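Local atomic coordinates of putative alpha-galactosidase (Bacteroides fragilis, PDB entry 4NZJ), a protein that probably hydrolyses terminal, non-reducing alpha-D-galactose residues in alpha-galactosides. Residues I127-R132 with S370-L375; W145-R150 with H155-K160; L181-D186 with K207-W212; W351-S356 with A414-N419; D377-A382 with Q441-D446. All blocks are in the same frame, centred on the assembly; numbering follows the deposited sequence. Where two conformers were deposited one is given.

Contact 1: I127-R132 with S370-L375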
# COMPACT_ATOMS: atom_id res chain seq x y z
N ILE A 127 6.15 3.39 14.38
CA ILE A 127 7.22 2.57 14.93
C ILE A 127 6.72 1.76 16.12
O ILE A 127 6.95 0.55 16.21
CB ILE A 127 8.44 3.42 15.35
CG1 ILE A 127 9.08 4.05 14.11
CG2 ILE A 127 9.46 2.58 16.12
CD1 ILE A 127 10.16 5.06 14.43
N THR A 128 6.03 2.42 17.04
CA THR A 128 5.65 1.79 18.30
C THR A 128 4.34 0.99 18.24
O THR A 128 4.11 0.16 19.13
CB THR A 128 5.57 2.82 19.44
OG1 THR A 128 4.60 3.83 19.12
CG2 THR A 128 6.92 3.48 19.64
N ASN A 129 3.51 1.21 17.23
CA ASN A 129 2.23 0.47 17.16
C ASN A 129 2.30 -0.83 16.36
O ASN A 129 1.32 -1.56 16.31
CB ASN A 129 1.07 1.36 16.68
CG ASN A 129 1.14 1.73 15.21
OD1 ASN A 129 1.92 1.19 14.43
ND2 ASN A 129 0.30 2.69 14.83
N GLY A 130 3.45 -1.10 15.74
CA GLY A 130 3.64 -2.32 14.97
C GLY A 130 3.59 -2.15 13.47
O GLY A 130 4.02 -3.05 12.74
N MSE A 131 3.09 -1.01 12.99
CA MSE A 131 2.87 -0.85 11.54
C MSE A 131 4.16 -0.92 10.76
O MSE A 131 4.23 -1.57 9.72
CB MSE A 131 2.09 0.43 11.23
CG MSE A 131 0.64 0.26 11.64
SE MSE A 131 -0.40 1.90 11.32
CE MSE A 131 -0.36 1.91 9.36
N ARG A 132 5.21 -0.26 11.24
CA ARG A 132 6.49 -0.32 10.53
C ARG A 132 6.99 -1.77 10.41
O ARG A 132 7.52 -2.16 9.37
CB ARG A 132 7.55 0.56 11.20
CG ARG A 132 8.82 0.67 10.37
CD ARG A 132 9.90 1.52 11.03
NE ARG A 132 10.41 0.90 12.25
CZ ARG A 132 11.52 1.27 12.88
NH1 ARG A 132 12.27 2.26 12.41
NH2 ARG A 132 11.90 0.64 13.98
N SER A 370 -8.42 -3.34 18.34
CA SER A 370 -9.21 -4.01 17.32
C SER A 370 -8.86 -3.52 15.91
O SER A 370 -8.85 -4.31 14.97
CB SER A 370 -10.71 -3.85 17.59
OG SER A 370 -11.11 -4.62 18.71
N THR A 371 -8.56 -2.23 15.78
CA THR A 371 -8.15 -1.65 14.51
C THR A 371 -6.77 -2.16 14.10
O THR A 371 -6.55 -2.54 12.96
CB THR A 371 -8.18 -0.11 14.57
OG1 THR A 371 -9.53 0.31 14.84
CG2 THR A 371 -7.70 0.52 13.29
N LEU A 372 -5.84 -2.19 15.05
CA LEU A 372 -4.50 -2.69 14.77
C LEU A 372 -4.51 -4.20 14.48
O LEU A 372 -3.71 -4.67 13.68
CB LEU A 372 -3.54 -2.35 15.92
CG LEU A 372 -3.11 -0.88 15.87
CD1 LEU A 372 -2.64 -0.40 17.23
CD2 LEU A 372 -2.04 -0.63 14.83
N LYS A 373 -5.44 -4.94 15.08
CA LYS A 373 -5.55 -6.37 14.80
C LYS A 373 -5.82 -6.60 13.31
O LYS A 373 -5.32 -7.55 12.72
CB LYS A 373 -6.65 -7.02 15.66
CG LYS A 373 -6.81 -8.52 15.45
CD LYS A 373 -7.92 -9.09 16.33
N ILE A 374 -6.62 -5.71 12.72
CA ILE A 374 -6.90 -5.79 11.30
C ILE A 374 -5.68 -5.36 10.48
O ILE A 374 -5.20 -6.11 9.63
CB ILE A 374 -8.12 -4.92 10.92
CG1 ILE A 374 -9.38 -5.47 11.60
CG2 ILE A 374 -8.29 -4.88 9.40
CD1 ILE A 374 -10.57 -4.52 11.57
N LEU A 375 -5.18 -4.15 10.74
CA LEU A 375 -4.12 -3.57 9.92
C LEU A 375 -2.78 -4.32 9.99
O LEU A 375 -1.95 -4.19 9.08
CB LEU A 375 -3.91 -2.10 10.29
CG LEU A 375 -5.07 -1.16 10.00
CD1 LEU A 375 -4.76 0.21 10.55
CD2 LEU A 375 -5.33 -1.08 8.50

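Contact 2: W145-R150 with H155-K160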
# COMPACT_ATOMS: atom_id res chain seq x y z
N TRP A 145 0.37 21.64 1.85
CA TRP A 145 1.73 21.82 2.38
C TRP A 145 2.36 23.09 1.80
O TRP A 145 3.29 23.66 2.37
CB TRP A 145 2.61 20.60 2.10
CG TRP A 145 2.82 20.35 0.65
CD1 TRP A 145 2.09 19.53 -0.16
CD2 TRP A 145 3.83 20.94 -0.18
NE1 TRP A 145 2.58 19.58 -1.45
CE2 TRP A 145 3.65 20.44 -1.48
CE3 TRP A 145 4.87 21.85 0.06
CZ2 TRP A 145 4.47 20.81 -2.55
CZ3 TRP A 145 5.68 22.22 -1.00
CH2 TRP A 145 5.48 21.70 -2.29
N GLN A 146 1.85 23.51 0.64
CA GLN A 146 2.35 24.67 -0.10
C GLN A 146 1.40 25.85 -0.01
O GLN A 146 0.22 25.69 0.31
CB GLN A 146 2.59 24.29 -1.57
CG GLN A 146 1.34 24.06 -2.42
CD GLN A 146 0.78 22.65 -2.32
OE1 GLN A 146 0.39 22.19 -1.24
NE2 GLN A 146 0.74 21.95 -3.45
N LEU A 147 1.91 27.04 -0.33
CA LEU A 147 1.12 28.26 -0.33
C LEU A 147 0.29 28.37 -1.61
O LEU A 147 0.54 27.65 -2.58
CB LEU A 147 2.02 29.49 -0.16
CG LEU A 147 2.82 29.55 1.14
CD1 LEU A 147 3.64 30.83 1.19
CD2 LEU A 147 1.91 29.47 2.36
N PRO A 148 -0.72 29.25 -1.61
CA PRO A 148 -1.60 29.38 -2.77
C PRO A 148 -0.91 29.71 -4.09
O PRO A 148 -1.29 29.18 -5.13
CB PRO A 148 -2.55 30.51 -2.38
CG PRO A 148 -2.59 30.46 -0.89
CD PRO A 148 -1.22 30.02 -0.45
N GLU A 149 0.09 30.59 -4.04
CA GLU A 149 0.74 31.07 -5.26
C GLU A 149 2.18 30.57 -5.36
O GLU A 149 2.88 30.43 -4.36
CB GLU A 149 0.72 32.59 -5.31
CG GLU A 149 -0.66 33.22 -5.23
CD GLU A 149 -1.59 32.77 -6.35
OE1 GLU A 149 -1.12 32.59 -7.50
OE2 GLU A 149 -2.79 32.60 -6.09
N ARG A 150 2.61 30.32 -6.59
CA ARG A 150 4.01 30.05 -6.88
C ARG A 150 4.82 31.29 -6.50
O ARG A 150 4.34 32.42 -6.64
CB ARG A 150 4.20 29.70 -8.36
CG ARG A 150 5.61 29.26 -8.74
CD ARG A 150 5.63 28.59 -10.11
NE ARG A 150 4.88 27.34 -10.09
CZ ARG A 150 5.38 26.14 -9.80
NH1 ARG A 150 6.67 25.98 -9.50
NH2 ARG A 150 4.57 25.09 -9.80
N HIS A 155 9.33 28.85 -7.96
CA HIS A 155 9.23 27.64 -7.15
C HIS A 155 7.98 27.62 -6.29
O HIS A 155 7.51 28.67 -5.83
CB HIS A 155 10.45 27.52 -6.24
CG HIS A 155 11.74 27.34 -6.97
ND1 HIS A 155 12.35 26.11 -7.09
CD2 HIS A 155 12.52 28.22 -7.63
CE1 HIS A 155 13.46 26.24 -7.80
NE2 HIS A 155 13.58 27.51 -8.14
N LEU A 156 7.47 26.42 -6.03
CA LEU A 156 6.44 26.21 -5.02
C LEU A 156 6.96 26.77 -3.70
O LEU A 156 8.16 26.70 -3.41
CB LEU A 156 6.12 24.73 -4.87
CG LEU A 156 5.44 24.09 -6.08
CD1 LEU A 156 5.50 22.57 -5.95
CD2 LEU A 156 4.02 24.58 -6.24
N GLN A 157 6.06 27.34 -2.91
CA GLN A 157 6.44 27.89 -1.61
C GLN A 157 5.94 26.97 -0.51
O GLN A 157 4.75 26.75 -0.38
CB GLN A 157 5.83 29.27 -1.41
CG GLN A 157 6.26 30.30 -2.43
CD GLN A 157 5.68 31.66 -2.11
OE1 GLN A 157 6.27 32.43 -1.36
NE2 GLN A 157 4.52 31.96 -2.68
N ILE A 158 6.86 26.42 0.28
CA ILE A 158 6.47 25.61 1.44
C ILE A 158 5.78 26.53 2.44
O ILE A 158 6.22 27.66 2.67
CB ILE A 158 7.69 24.95 2.10
CG1 ILE A 158 8.34 23.94 1.16
CG2 ILE A 158 7.27 24.26 3.40
CD1 ILE A 158 9.78 23.62 1.50
N ASP A 159 4.67 26.06 3.01
CA ASP A 159 4.03 26.78 4.11
C ASP A 159 4.93 26.62 5.33
O ASP A 159 4.92 25.56 5.98
CB ASP A 159 2.63 26.22 4.37
CG ASP A 159 1.86 27.00 5.41
OD1 ASP A 159 2.49 27.65 6.28
OD2 ASP A 159 0.61 26.97 5.36
N LYS A 160 5.70 27.66 5.65
CA LYS A 160 6.69 27.60 6.72
C LYS A 160 6.06 27.68 8.11
O LYS A 160 6.74 27.43 9.11
CB LYS A 160 7.75 28.69 6.56
CG LYS A 160 8.56 28.55 5.28
CD LYS A 160 9.20 27.17 5.17
CE LYS A 160 10.33 26.98 6.17
NZ LYS A 160 11.38 28.03 6.06
O HOH W 1 3.26 27.71 -3.51

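Contact 3: L181-D186 with K207-W212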
# COMPACT_ATOMS: atom_id res chain seq x y z
N LEU A 181 8.90 9.33 2.29
CA LEU A 181 8.07 10.52 2.32
C LEU A 181 7.32 10.73 1.01
O LEU A 181 7.92 10.79 -0.06
CB LEU A 181 8.92 11.76 2.59
CG LEU A 181 8.14 13.08 2.56
CD1 LEU A 181 7.11 13.12 3.67
CD2 LEU A 181 9.07 14.27 2.68
N GLY A 182 6.00 10.86 1.11
CA GLY A 182 5.18 11.24 -0.03
C GLY A 182 4.77 12.70 0.02
O GLY A 182 4.64 13.29 1.10
N ILE A 183 4.56 13.28 -1.16
CA ILE A 183 4.12 14.66 -1.27
C ILE A 183 3.04 14.70 -2.34
O ILE A 183 2.78 13.71 -3.02
CB ILE A 183 5.30 15.61 -1.57
CG1 ILE A 183 5.00 17.04 -1.08
CG2 ILE A 183 5.68 15.60 -3.05
CD1 ILE A 183 6.25 17.83 -0.77
N TYR A 184 2.40 15.86 -2.47
CA TYR A 184 1.21 16.00 -3.28
C TYR A 184 1.33 17.21 -4.20
O TYR A 184 1.76 18.28 -3.77
CB TYR A 184 0.00 16.17 -2.36
CG TYR A 184 -1.28 16.57 -3.05
CD1 TYR A 184 -1.54 17.90 -3.35
CD2 TYR A 184 -2.23 15.62 -3.41
CE1 TYR A 184 -2.71 18.27 -3.98
CE2 TYR A 184 -3.41 15.98 -4.05
CZ TYR A 184 -3.64 17.32 -4.33
OH TYR A 184 -4.80 17.71 -4.97
N SER A 185 0.93 17.04 -5.45
CA SER A 185 0.69 18.18 -6.31
C SER A 185 -0.44 17.84 -7.28
O SER A 185 -1.15 16.85 -7.10
CB SER A 185 1.95 18.61 -7.05
OG SER A 185 1.74 19.85 -7.70
N ASP A 186 -0.62 18.69 -8.29
CA ASP A 186 -1.76 18.59 -9.19
C ASP A 186 -1.32 19.04 -10.57
O ASP A 186 -0.52 19.98 -10.70
CB ASP A 186 -2.87 19.50 -8.65
CG ASP A 186 -4.20 19.31 -9.34
OD1 ASP A 186 -4.33 19.75 -10.50
OD2 ASP A 186 -5.12 18.75 -8.70
N LYS A 207 12.49 18.48 -9.38
CA LYS A 207 13.85 18.69 -8.87
C LYS A 207 13.81 19.16 -7.42
O LYS A 207 14.65 18.75 -6.61
CB LYS A 207 14.62 19.68 -9.74
CG LYS A 207 15.04 19.11 -11.08
CD LYS A 207 16.01 17.94 -10.91
CE LYS A 207 16.33 17.27 -12.23
NZ LYS A 207 16.55 18.26 -13.32
N ASP A 208 12.84 20.01 -7.08
CA ASP A 208 12.69 20.44 -5.70
C ASP A 208 12.31 19.26 -4.81
O ASP A 208 12.91 19.05 -3.75
CB ASP A 208 11.64 21.56 -5.57
CG ASP A 208 12.18 22.93 -5.96
OD1 ASP A 208 13.41 23.11 -6.11
OD2 ASP A 208 11.36 23.86 -6.10
N PHE A 209 11.32 18.48 -5.24
CA PHE A 209 10.91 17.30 -4.48
C PHE A 209 12.10 16.39 -4.20
O PHE A 209 12.30 15.94 -3.07
CB PHE A 209 9.80 16.50 -5.19
CG PHE A 209 8.53 17.28 -5.43
CD1 PHE A 209 8.14 18.32 -4.60
CD2 PHE A 209 7.71 16.95 -6.51
CE1 PHE A 209 6.97 19.02 -4.83
CE2 PHE A 209 6.54 17.65 -6.74
CZ PHE A 209 6.17 18.68 -5.91
N ALA A 210 12.90 16.13 -5.24
CA ALA A 210 14.07 15.27 -5.09
C ALA A 210 15.10 15.87 -4.13
O ALA A 210 15.66 15.16 -3.29
CB ALA A 210 14.71 14.99 -6.45
N SER A 211 15.32 17.18 -4.22
CA SER A 211 16.25 17.86 -3.31
C SER A 211 15.81 17.75 -1.85
O SER A 211 16.65 17.75 -0.93
CB SER A 211 16.46 19.33 -3.71
OG SER A 211 15.38 20.15 -3.32
N TRP A 212 14.50 17.66 -1.62
CA TRP A 212 13.96 17.53 -0.27
C TRP A 212 13.96 16.09 0.23
O TRP A 212 13.69 15.85 1.41
CB TRP A 212 12.54 18.07 -0.20
CG TRP A 212 12.41 19.49 -0.60
CD1 TRP A 212 13.39 20.45 -0.61
CD2 TRP A 212 11.22 20.14 -1.04
NE1 TRP A 212 12.88 21.64 -1.05
CE2 TRP A 212 11.54 21.48 -1.33
CE3 TRP A 212 9.90 19.71 -1.25
CZ2 TRP A 212 10.60 22.40 -1.79
CZ3 TRP A 212 8.96 20.62 -1.71
CH2 TRP A 212 9.32 21.95 -1.98

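Contact 4: W351-S356 with A414-N419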
# COMPACT_ATOMS: atom_id res chain seq x y z
N TRP A 351 -8.80 -5.60 -0.04
CA TRP A 351 -7.68 -4.76 -0.50
C TRP A 351 -6.40 -5.62 -0.56
O TRP A 351 -5.59 -5.49 -1.48
CB TRP A 351 -7.48 -3.56 0.44
CG TRP A 351 -8.16 -2.27 0.01
CD1 TRP A 351 -7.55 -1.05 -0.09
CD2 TRP A 351 -9.54 -2.06 -0.34
NE1 TRP A 351 -8.46 -0.09 -0.47
CE2 TRP A 351 -9.69 -0.68 -0.64
CE3 TRP A 351 -10.66 -2.89 -0.43
CZ2 TRP A 351 -10.91 -0.12 -1.04
CZ3 TRP A 351 -11.88 -2.33 -0.82
CH2 TRP A 351 -11.99 -0.96 -1.12
N CYS A 352 -6.22 -6.53 0.39
CA CYS A 352 -5.07 -7.43 0.34
C CYS A 352 -5.15 -8.36 -0.87
O CYS A 352 -4.20 -8.47 -1.64
CB CYS A 352 -4.93 -8.23 1.64
SG CYS A 352 -4.29 -7.23 3.01
N MSE A 353 -6.30 -9.01 -1.05
CA MSE A 353 -6.52 -9.92 -2.18
C MSE A 353 -6.36 -9.26 -3.53
O MSE A 353 -5.89 -9.88 -4.47
CB MSE A 353 -7.93 -10.52 -2.14
CG MSE A 353 -8.14 -11.48 -0.97
SE MSE A 353 -7.20 -13.18 -1.22
CE MSE A 353 -8.30 -13.89 -2.69
N MSE A 354 -6.77 -7.99 -3.63
CA MSE A 354 -6.72 -7.25 -4.91
C MSE A 354 -5.37 -6.64 -5.19
O MSE A 354 -5.22 -5.90 -6.16
CB MSE A 354 -7.80 -6.17 -4.90
CG MSE A 354 -9.21 -6.77 -4.90
SE MSE A 354 -10.60 -5.38 -5.05
CE MSE A 354 -10.03 -4.18 -3.61
N ALA A 355 -4.36 -6.96 -4.38
CA ALA A 355 -3.02 -6.39 -4.53
C ALA A 355 -3.13 -4.86 -4.59
O ALA A 355 -2.49 -4.21 -5.43
CB ALA A 355 -2.32 -6.95 -5.77
N SER A 356 -3.93 -4.31 -3.68
CA SER A 356 -4.15 -2.88 -3.60
C SER A 356 -3.07 -2.22 -2.77
O SER A 356 -2.53 -2.83 -1.85
CB SER A 356 -5.50 -2.59 -2.95
OG SER A 356 -6.55 -3.22 -3.65
N ALA A 414 -4.81 -18.29 -3.17
CA ALA A 414 -5.56 -17.73 -2.06
C ALA A 414 -7.01 -17.58 -2.52
O ALA A 414 -7.27 -17.13 -3.64
CB ALA A 414 -5.00 -16.39 -1.63
N VAL A 415 -7.95 -17.99 -1.67
CA VAL A 415 -9.37 -17.94 -1.98
C VAL A 415 -10.08 -17.19 -0.86
O VAL A 415 -9.96 -17.56 0.31
CB VAL A 415 -9.96 -19.35 -2.13
CG1 VAL A 415 -11.48 -19.30 -2.34
CG2 VAL A 415 -9.29 -20.09 -3.27
N ALA A 416 -10.80 -16.13 -1.21
CA ALA A 416 -11.57 -15.36 -0.23
C ALA A 416 -13.05 -15.54 -0.49
O ALA A 416 -13.52 -15.30 -1.60
CB ALA A 416 -11.20 -13.88 -0.31
N CYS A 417 -13.77 -15.96 0.54
CA CYS A 417 -15.23 -16.09 0.49
C CYS A 417 -15.81 -14.91 1.25
O CYS A 417 -15.62 -14.80 2.45
CB CYS A 417 -15.67 -17.39 1.14
SG CYS A 417 -14.93 -18.87 0.41
N PHE A 418 -16.49 -14.03 0.53
CA PHE A 418 -16.92 -12.76 1.09
C PHE A 418 -18.43 -12.64 1.07
O PHE A 418 -19.05 -12.61 0.02
CB PHE A 418 -16.28 -11.61 0.32
CG PHE A 418 -16.85 -10.26 0.63
CD1 PHE A 418 -17.04 -9.84 1.94
CD2 PHE A 418 -17.18 -9.38 -0.40
CE1 PHE A 418 -17.55 -8.58 2.22
CE2 PHE A 418 -17.70 -8.12 -0.13
CZ PHE A 418 -17.88 -7.72 1.18
N ASN A 419 -19.01 -12.61 2.27
CA ASN A 419 -20.43 -12.43 2.45
C ASN A 419 -20.79 -10.94 2.43
O ASN A 419 -20.49 -10.22 3.37
CB ASN A 419 -20.87 -13.05 3.77
CG ASN A 419 -22.36 -12.96 4.01
OD1 ASN A 419 -23.13 -12.73 3.08
ND2 ASN A 419 -22.77 -13.15 5.26

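Contact 5: D377-A382 with Q441-D446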
# COMPACT_ATOMS: atom_id res chain seq x y z
N ASP A 377 -2.48 -7.73 10.30
CA ASP A 377 -2.72 -9.15 10.04
C ASP A 377 -1.60 -9.70 9.14
O ASP A 377 -1.53 -9.35 7.97
CB ASP A 377 -4.08 -9.33 9.38
CG ASP A 377 -4.50 -10.77 9.26
OD1 ASP A 377 -3.74 -11.57 8.69
OD2 ASP A 377 -5.60 -11.10 9.75
N PRO A 378 -0.71 -10.56 9.68
CA PRO A 378 0.47 -10.93 8.89
C PRO A 378 0.18 -11.78 7.66
O PRO A 378 0.85 -11.62 6.64
CB PRO A 378 1.34 -11.72 9.88
CG PRO A 378 0.75 -11.50 11.23
CD PRO A 378 -0.69 -11.17 11.03
N ASP A 379 -0.79 -12.68 7.76
CA ASP A 379 -1.15 -13.56 6.64
C ASP A 379 -1.78 -12.78 5.50
O ASP A 379 -1.46 -13.03 4.33
CB ASP A 379 -2.12 -14.65 7.10
CG ASP A 379 -1.46 -15.73 7.93
OD1 ASP A 379 -0.22 -15.81 7.95
OD2 ASP A 379 -2.19 -16.51 8.56
N LEU A 380 -2.67 -11.85 5.82
CA LEU A 380 -3.32 -11.04 4.79
C LEU A 380 -2.32 -10.11 4.10
O LEU A 380 -2.33 -9.97 2.89
CB LEU A 380 -4.49 -10.25 5.35
CG LEU A 380 -5.71 -11.08 5.74
CD1 LEU A 380 -6.75 -10.21 6.42
CD2 LEU A 380 -6.31 -11.76 4.51
N ILE A 381 -1.44 -9.50 4.88
CA ILE A 381 -0.40 -8.66 4.30
C ILE A 381 0.55 -9.49 3.42
O ILE A 381 0.94 -9.04 2.33
CB ILE A 381 0.37 -7.89 5.39
CG1 ILE A 381 -0.57 -6.87 6.04
CG2 ILE A 381 1.60 -7.21 4.81
CD1 ILE A 381 -0.05 -6.30 7.33
N ALA A 382 0.90 -10.69 3.87
CA ALA A 382 1.76 -11.56 3.07
C ALA A 382 1.12 -11.88 1.71
O ALA A 382 1.80 -11.93 0.69
CB ALA A 382 2.08 -12.85 3.82
N GLN A 441 -4.18 -29.84 0.27
CA GLN A 441 -3.68 -29.06 1.39
C GLN A 441 -4.38 -27.71 1.45
O GLN A 441 -4.44 -26.99 0.45
CB GLN A 441 -2.17 -28.88 1.25
CG GLN A 441 -1.51 -28.30 2.49
CD GLN A 441 -0.05 -28.71 2.61
OE1 GLN A 441 0.28 -29.88 2.49
NE2 GLN A 441 0.81 -27.73 2.84
N ILE A 442 -4.90 -27.37 2.63
CA ILE A 442 -5.61 -26.10 2.83
C ILE A 442 -5.12 -25.42 4.11
O ILE A 442 -5.13 -26.03 5.18
CB ILE A 442 -7.13 -26.31 2.94
CG1 ILE A 442 -7.64 -27.21 1.80
CG2 ILE A 442 -7.85 -24.96 2.94
CD1 ILE A 442 -9.11 -27.58 1.91
N TYR A 443 -4.69 -24.17 3.99
CA TYR A 443 -4.38 -23.33 5.14
C TYR A 443 -5.55 -22.38 5.39
O TYR A 443 -5.98 -21.68 4.47
CB TYR A 443 -3.09 -22.53 4.90
CG TYR A 443 -2.75 -21.57 6.02
CD1 TYR A 443 -2.32 -22.05 7.25
CD2 TYR A 443 -2.84 -20.19 5.84
CE1 TYR A 443 -2.00 -21.18 8.28
CE2 TYR A 443 -2.52 -19.32 6.87
CZ TYR A 443 -2.10 -19.82 8.09
OH TYR A 443 -1.77 -18.97 9.13
N CYS A 444 -6.05 -22.37 6.62
CA CYS A 444 -7.16 -21.51 7.00
C CYS A 444 -6.64 -20.32 7.81
O CYS A 444 -6.03 -20.49 8.87
CB CYS A 444 -8.20 -22.30 7.81
SG CYS A 444 -8.85 -23.77 6.99
N LEU A 445 -6.86 -19.11 7.30
CA LEU A 445 -6.39 -17.92 7.98
C LEU A 445 -7.18 -17.62 9.26
O LEU A 445 -6.65 -16.97 10.17
CB LEU A 445 -6.42 -16.70 7.06
CG LEU A 445 -5.21 -16.50 6.15
CD1 LEU A 445 -5.17 -17.53 5.03
CD2 LEU A 445 -5.22 -15.09 5.57
N ASP A 446 -8.43 -18.07 9.34
CA ASP A 446 -9.29 -17.79 10.49
C ASP A 446 -8.72 -18.37 11.79
O ASP A 446 -8.79 -17.74 12.84
CB ASP A 446 -10.73 -18.29 10.25
CG ASP A 446 -10.83 -19.81 10.15
OD1 ASP A 446 -10.69 -20.50 11.18
OD2 ASP A 446 -11.09 -20.33 9.04
O HOH W 2 -4.56 -15.45 9.48

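Contact 1: I127-R132 with S370-L375
L372 of helix 369-375 meets N129 and M131, residues of the turn that follows helix 116-128, and its side chain can be followed outward as it crosses N129 at about a right angle. CB points toward the turn, and CG lies beside the backbone N, anti to the carbonyl carbon (chi1 -76°), which carries the two methyls into the contact. CD1 of L372 reaches N129 CB at 4.1 Å. CD2 does more: it lies 3.8 Å from the backbone O of N129 and 4.0 Å from CG of the same asparagine, and it also brushes the aliphatic part of selenomethionine M131, with CG of that residue 4.3 Å away. The amide beside L372 is held by bonds of its own. In an Asx turn, N129 OD1 accepts the backbone N-H of M131 at 2.9 Å, nearly straight at 161°, and ND2 makes a weak hydrogen bond to V364 O. Between N129 and M131 lies G130, the first residue to leave helical angles, with positive phi. An early and a late helix of the TIM-barrel domain meet here; M367 touches both M131 and L372. With OD1 engaged in the Asx turn and ND2 weakly bonded to V364 O, the leucine methyls lie against the N129 carbonyl O and amide as well as its carbons; nothing on L372 can hydrogen-bond them, so the contact is van der Waals packing over a small area.

Contact 2: W145-R150 with H155-K160
The indole of W145 and the guanidinium of R150 both bear on the strip from L156 to I158. I158 CG1 lies at the indole edge, 3.8 Å from CZ3, and Q146 CB rests over one indole face; L156 CD1 approaches CH2 obliquely, also at 3.8 Å. The other methyl of L156, CD2, sits over one face of the R150 guanidinium, 3.6 Å from NH2, while NH1 forms a salt bridge with D205. Two backbone bonds then clamp the segments: D159 N gives its hydrogen to W145 O at 2.8 Å and L147 N to Q157 O at 2.9 Å. The extended side chain of Q157 adds a third, NE2 to E149 O at 2.8 Å, with the acceptor in the amide plane but the donor 40° out of the carbonyl plane. A water donates to L147 O and E149 O and accepts from Q157 N. With its single beta bridge, Q146 to I158, this is a hairpin-like excursion in the long loop between strand 138-140 and helix 166-176 of the TIM barrel.

Contact 3: L181-D186 with K207-W212
I183 fills the tight part of this contact, sending its two branches to two different rings of helix 202-212. Its CG2 methyl stands almost squarely over F209, 3.9 Å from the ring centroid and only 7° off the ring normal, a CH-pi arrangement. The other branch is extended: CG1 is anti to the backbone N (chi1 -154°), and CD1 reaches the edge of the W212 indole, 4.0 Å from CZ3. That same CZ3 lies in the plane of the F209 ring at its edge, so the isoleucine fits against two aromatic groups that also abut each other. The segments belong to a beta-alpha-beta unit of the TIM barrel, strand 180-186, helix 202-212 and strand 216-220, and they run nearly antiparallel, at 156°, with their axes 10.4 Å apart. L217 of the next strand touches both I183 and F209, and I167 of helix 166-176 touches W212. Packing is slacker toward the C-terminal end of the strand, where S185 CB comes no nearer to F209 CZ than 4.4 Å and its hydroxyl pairs instead with S198 OG. On the outward side of the helix the exposed S211 turns its OG back to D208 O at 2.7 Å; that oxygen also accepts W212 N and lies over one face of the W212 indole, 3.2 Å above its plane and offset toward the rim.

Contact 4: W351-S356 with A414-N419
The interface between the catalytic TIM barrel and the C-terminal beta domain is crossed here, where the end of helix 341-353 faces strand 413-419 of the antiparallel C-terminal sheet. The helix stops in a Schellman motif, with A355 as its C-prime residue at positive phi: S356 N bonds to W351 O at 3.0 Å and A355 N to C352 O at 3.1 Å. Within this turn, as the last helical residue, selenomethionine M353 projects toward the strand and carries the whole contact from the helix side. Its chain bends at both chi2 (-73°) and chi3 (-69°), curling against the strand instead of extending past it. On the strand, the small residues A414 and A416 present their CB atoms on the face met by M353 while V415, between them, points away, as the alternation of a strand requires. From the strands on either side, K406 of strand 401-407 touches M353 and V470 of strand 468-473 touches A416. CG of M353 lies 3.9 Å from A416 CB, and SE lies at the same distance from A414 CB. The terminal methyl CE lies 3.8 Å from A416 CB and 3.5 Å from the backbone O of A414.

Contact 5: D377-A382 with Q441-D446
A short hydrogen bond joins D379 of helix 378-384 to Y443 of strand 441-444. The phenol OH donates to OD2 at 2.6 Å, meeting it on the syn side and 24° out of the carboxylate plane. OD2 lies in the ring plane at its edge, and carboxylate and ring are turned 78° apart. A water adds a bridge, donating to D379 OD2 at 2.8 Å and to L445 O at 2.7 Å. Apolar contact comes from L445, whose CD2 methyl fits between the helix residues, 3.5 Å from D379 CB and 3.7 Å from L380 CD2; L380 in turn touches V470 of the neighbouring strand. Just before the helix, D377 is the N-cap, its OD1 accepting L380 N at 3.1 Å. With two donors on OD2, from the phenol and the water, and its place in the first turn of the helix, the D379 carboxylate is probably stabilised as an anion, and this gives the barrel-to-sheet junction a polar tie beside its leucine contacts.

Contacts 2 and 3 lie on the opposite side of the chain's centre from contacts 4 and 5, with contact 1 apart from both pairs. Contacts 2 and 3 lie within the TIM barrel, their centres about 12 Å apart, and meet directly through H155 with D208 and W145 with Y184. Both are nested along the chain inside the loop closed by contact 1, which brings early and late barrel helices together. Contacts 4 and 5, centres about 11 Å apart and interleaved in sequence, both reach the C-terminal antiparallel sheet and touch through C352 and L380. Contact 1 touches contact 5 where helices 369-375 and 378-384 follow one another, so the late barrel helices lead directly to the interface with the C-terminal domain.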